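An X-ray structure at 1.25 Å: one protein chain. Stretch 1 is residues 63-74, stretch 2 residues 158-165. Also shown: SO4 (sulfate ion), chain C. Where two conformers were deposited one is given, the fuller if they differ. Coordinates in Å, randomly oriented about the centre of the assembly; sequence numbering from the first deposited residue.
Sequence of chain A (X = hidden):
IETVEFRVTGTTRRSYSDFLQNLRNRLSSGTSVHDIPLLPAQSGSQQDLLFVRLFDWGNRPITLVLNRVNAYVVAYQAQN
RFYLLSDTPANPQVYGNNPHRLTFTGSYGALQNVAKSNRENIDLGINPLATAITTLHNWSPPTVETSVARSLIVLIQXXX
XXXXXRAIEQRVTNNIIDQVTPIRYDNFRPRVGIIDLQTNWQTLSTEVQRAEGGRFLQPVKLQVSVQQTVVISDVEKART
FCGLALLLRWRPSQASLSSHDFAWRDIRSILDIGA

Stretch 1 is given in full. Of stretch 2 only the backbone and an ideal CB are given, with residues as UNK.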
# COMPACT_ATOMS: atom_id res chain seq x y z
N THR A 63 14.76 1.37 22.21
CA THR A 63 13.51 0.64 22.35
C THR A 63 12.38 1.60 22.63
O THR A 63 12.37 2.24 23.68
CB THR A 63 13.60 -0.41 23.46
OG1 THR A 63 14.68 -1.31 23.17
CG2 THR A 63 12.29 -1.21 23.57
N LEU A 64 11.44 1.69 21.70
CA LEU A 64 10.22 2.44 21.95
C LEU A 64 9.29 1.63 22.84
O LEU A 64 9.21 0.40 22.71
CB LEU A 64 9.49 2.75 20.65
CG LEU A 64 10.22 3.54 19.57
CD1 LEU A 64 9.34 3.65 18.34
CD2 LEU A 64 10.60 4.93 20.08
N VAL A 65 8.60 2.31 23.75
CA VAL A 65 7.55 1.68 24.54
C VAL A 65 6.23 2.17 23.99
O VAL A 65 5.97 3.38 23.98
CB VAL A 65 7.68 2.01 26.03
CG1 VAL A 65 6.63 1.26 26.85
CG2 VAL A 65 9.09 1.71 26.53
N LEU A 66 5.42 1.25 23.50
CA LEU A 66 4.09 1.59 23.01
C LEU A 66 3.04 1.15 24.01
O LEU A 66 3.20 0.16 24.73
CB LEU A 66 3.82 0.95 21.65
CG LEU A 66 4.37 1.71 20.44
CD1 LEU A 66 5.89 1.81 20.47
CD2 LEU A 66 3.90 1.05 19.14
N ASN A 67 1.96 1.93 24.07
CA ASN A 67 0.76 1.53 24.76
C ASN A 67 -0.10 0.80 23.73
O ASN A 67 -0.46 1.36 22.70
CB ASN A 67 0.05 2.78 25.29
CG ASN A 67 -1.22 2.46 26.07
OD1 ASN A 67 -1.63 1.31 26.19
ND2 ASN A 67 -1.84 3.51 26.60
N ARG A 68 -0.39 -0.47 23.99
CA ARG A 68 -1.22 -1.25 23.07
C ARG A 68 -2.62 -0.67 22.88
O ARG A 68 -3.24 -0.86 21.84
CB ARG A 68 -1.33 -2.71 23.52
CG ARG A 68 -0.02 -3.50 23.47
CD ARG A 68 -0.16 -4.91 24.06
NE ARG A 68 -1.12 -5.72 23.32
CZ ARG A 68 -2.17 -6.36 23.85
NH1 ARG A 68 -2.42 -6.34 25.15
NH2 ARG A 68 -2.97 -7.05 23.05
N VAL A 69 -3.12 0.05 23.89
CA VAL A 69 -4.45 0.66 23.82
C VAL A 69 -4.58 1.63 22.65
O VAL A 69 -5.62 1.70 21.99
CB VAL A 69 -4.83 1.34 25.18
CG1 VAL A 69 -6.19 2.03 25.11
CG2 VAL A 69 -4.81 0.32 26.30
N ASN A 70 -3.52 2.38 22.37
CA ASN A 70 -3.60 3.37 21.30
C ASN A 70 -2.49 3.27 20.26
O ASN A 70 -2.40 4.10 19.35
CB ASN A 70 -3.72 4.80 21.87
CG ASN A 70 -2.48 5.24 22.61
OD1 ASN A 70 -1.51 4.49 22.76
ND2 ASN A 70 -2.50 6.48 23.09
N ALA A 71 -1.64 2.24 20.39
CA ALA A 71 -0.50 2.00 19.49
C ALA A 71 0.51 3.14 19.47
O ALA A 71 1.29 3.27 18.52
CB ALA A 71 -0.99 1.69 18.06
N TYR A 72 0.54 3.94 20.53
CA TYR A 72 1.34 5.16 20.55
C TYR A 72 2.51 5.09 21.53
O TYR A 72 2.49 4.36 22.52
CB TYR A 72 0.46 6.36 20.90
CG TYR A 72 0.91 7.68 20.32
CD1 TYR A 72 1.54 8.65 21.11
CD2 TYR A 72 0.69 7.96 18.97
CE1 TYR A 72 1.92 9.88 20.57
CE2 TYR A 72 1.05 9.19 18.43
CZ TYR A 72 1.68 10.13 19.23
OH TYR A 72 2.05 11.34 18.67
N VAL A 73 3.54 5.88 21.24
CA VAL A 73 4.76 5.90 22.04
C VAL A 73 4.53 6.61 23.38
O VAL A 73 3.95 7.70 23.39
CB VAL A 73 5.91 6.61 21.26
CG1 VAL A 73 7.15 6.76 22.12
CG2 VAL A 73 6.25 5.83 20.00
N VAL A 74 4.97 5.99 24.48
CA VAL A 74 4.90 6.60 25.81
C VAL A 74 6.28 6.85 26.44
O VAL A 74 6.41 7.63 27.38
CB VAL A 74 4.03 5.77 26.80
CG1 VAL A 74 2.60 5.60 26.26
CG2 VAL A 74 4.67 4.42 27.12
N UNK A 158 6.59 6.67 11.55
CA UNK A 158 7.04 5.48 10.84
C UNK A 158 6.77 4.17 11.57
O UNK A 158 6.97 3.09 11.00
CB UNK A 158 8.54 5.60 10.56
N UNK A 159 6.31 4.26 12.82
CA UNK A 159 5.96 3.08 13.60
C UNK A 159 4.47 3.11 13.96
O UNK A 159 3.72 2.25 13.51
CB UNK A 159 6.82 3.00 14.86
N UNK A 160 4.04 4.10 14.74
CA UNK A 160 2.63 4.16 15.18
C UNK A 160 1.67 4.51 14.05
O UNK A 160 0.63 3.86 13.89
CB UNK A 160 2.48 5.19 16.30
N UNK A 161 1.98 5.53 13.27
CA UNK A 161 1.02 5.99 12.26
C UNK A 161 0.89 5.02 11.10
O UNK A 161 -0.21 4.83 10.57
CB UNK A 161 1.43 7.36 11.73
N UNK A 162 2.00 4.42 10.68
CA UNK A 162 1.97 3.37 9.65
C UNK A 162 1.28 2.09 10.16
O UNK A 162 0.60 1.41 9.39
CB UNK A 162 3.39 3.05 9.19
N UNK A 163 1.45 1.77 11.45
CA UNK A 163 0.69 0.65 12.02
C UNK A 163 -0.82 0.94 11.95
O UNK A 163 -1.61 0.07 11.62
CB UNK A 163 1.12 0.39 13.47
N UNK A 164 -1.20 2.19 12.24
CA UNK A 164 -2.61 2.59 12.23
C UNK A 164 -3.19 2.68 10.82
O UNK A 164 -4.37 2.38 10.63
CB UNK A 164 -2.77 3.94 12.93
N UNK A 165 -2.38 3.10 9.85
CA UNK A 165 -2.86 3.38 8.50
C UNK A 165 -1.97 2.77 7.43
O UNK A 165 -0.84 3.24 7.21
CB UNK A 165 -2.96 4.89 8.28
S SO4 C . -5.90 -8.05 25.48
O1 SO4 C . -4.88 -7.70 26.39
O2 SO4 C . -6.96 -7.14 25.27
O3 SO4 C . -5.37 -8.18 24.21
O4 SO4 C . -6.37 -9.35 25.94

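Stretch 1 folds back on itself: a strand through 63-67, a turn, and a returning strand that pairs with the first through Val74 N to Val65 O and Asn67 N to Tyr72 O. The helix of stretch 2 runs beside it, and the turn leaves the carbonyls of Asn70 and Ala71 free of any partner within stretch 1.

Position 158 has nothing of stretch 1 within 5.5 Å of its ideal CB, so stretch 1 sets no rule there. It is Leu158, which takes no part in the contact.

Position 159 points toward stretch 1, its ideal CB 4.3 Å from Leu64 CD1. Leu64 and Leu66 offer methyl groups, so an apolar side chain fits: valine, isoleucine, perhaps leucine. The residue is Val159, at chi1 t. It spreads over both leucines, CG2 lying 4.1 Å from Leu64 CD1 and CG1 4.3 Å from Leu66 CD2.

Position 160 is the tightest. Its ideal CB lies 3.2 Å from Ala71 O and 4.2 Å from Tyr72 CD2. So close an approach favours a small side chain: alanine or glycine for size, serine or cysteine to answer the carbonyl. Ser160 is found, at chi1 m; its OG donates a hydrogen bond to Ala71 O at 2.7 Å, tying helix to turn.

Position 161 points sideways, with no atom of stretch 1 near its ideal CB; a long side chain could still reach back, and a polar end would suit the ring edge of Tyr72. Glu161 does so, its OE2 4.4 Å from Tyr72 CE2 at the edge of the ring.

Position 162 is out of reach, and stretch 1 leaves the choice open. It is Thr162.

Position 163 points toward stretch 1, but its ideal CB stops 5.2 Å from Ala71 CB. A small residue would sit comfortably, and a modest apolar one might extend further. Ala163 leaves that spacing as it is.

Position 164 also points toward stretch 1, yet nothing lies within 5.5 Å of its ideal CB. The prize is remote: the carbonyl of Asn70, which calls for a long donor, lysine or arginine. Arg164, extended with chi2 and chi3 both t, delivers NH2 to Asn70 O at 2.8 Å, while NE adds a weak hydrogen bond to Asn70 O at 3.3 Å. NH2 also passes 3.4 Å from Tyr72 CD2, and NH1 forms a salt bridge with Glu161 OE1 at 3.5 Å.

Position 165 leaves helical geometry and is out of reach; Phe165 occupies it.

Stretch 2 (158-165) LVSETARF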
# COMPACT_ATOMS: atom_id res chain seq x y z
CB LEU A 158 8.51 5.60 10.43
CG LEU A 158 8.79 6.74 9.46
CD1 LEU A 158 10.28 6.87 9.21
CD2 LEU A 158 8.07 6.51 8.15
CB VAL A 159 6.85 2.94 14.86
CG1 VAL A 159 6.39 1.79 15.72
CG2 VAL A 159 8.32 2.75 14.46
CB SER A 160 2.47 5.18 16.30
OG SER A 160 3.24 4.83 17.44
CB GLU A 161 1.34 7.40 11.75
CG GLU A 161 1.35 8.50 12.82
CD GLU A 161 0.00 8.84 13.42
OE1 GLU A 161 -1.01 8.18 13.10
OE2 GLU A 161 -0.04 9.79 14.22
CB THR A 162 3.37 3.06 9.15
OG1 THR A 162 4.19 2.79 10.29
CG2 THR A 162 3.96 4.23 8.36
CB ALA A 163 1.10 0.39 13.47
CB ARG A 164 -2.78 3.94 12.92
CG ARG A 164 -2.57 3.93 14.41
CD ARG A 164 -2.57 5.36 14.89
NE ARG A 164 -2.48 5.48 16.34
CZ ARG A 164 -2.43 6.65 16.98
NH1 ARG A 164 -2.43 7.78 16.30
NH2 ARG A 164 -2.37 6.67 18.30
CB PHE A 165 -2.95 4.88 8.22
CG PHE A 165 -3.98 5.60 9.02
CD1 PHE A 165 -5.32 5.53 8.67
CD2 PHE A 165 -3.61 6.36 10.12
CE1 PHE A 165 -6.29 6.21 9.41
CE2 PHE A 165 -4.57 7.04 10.85
CZ PHE A 165 -5.90 6.97 10.49
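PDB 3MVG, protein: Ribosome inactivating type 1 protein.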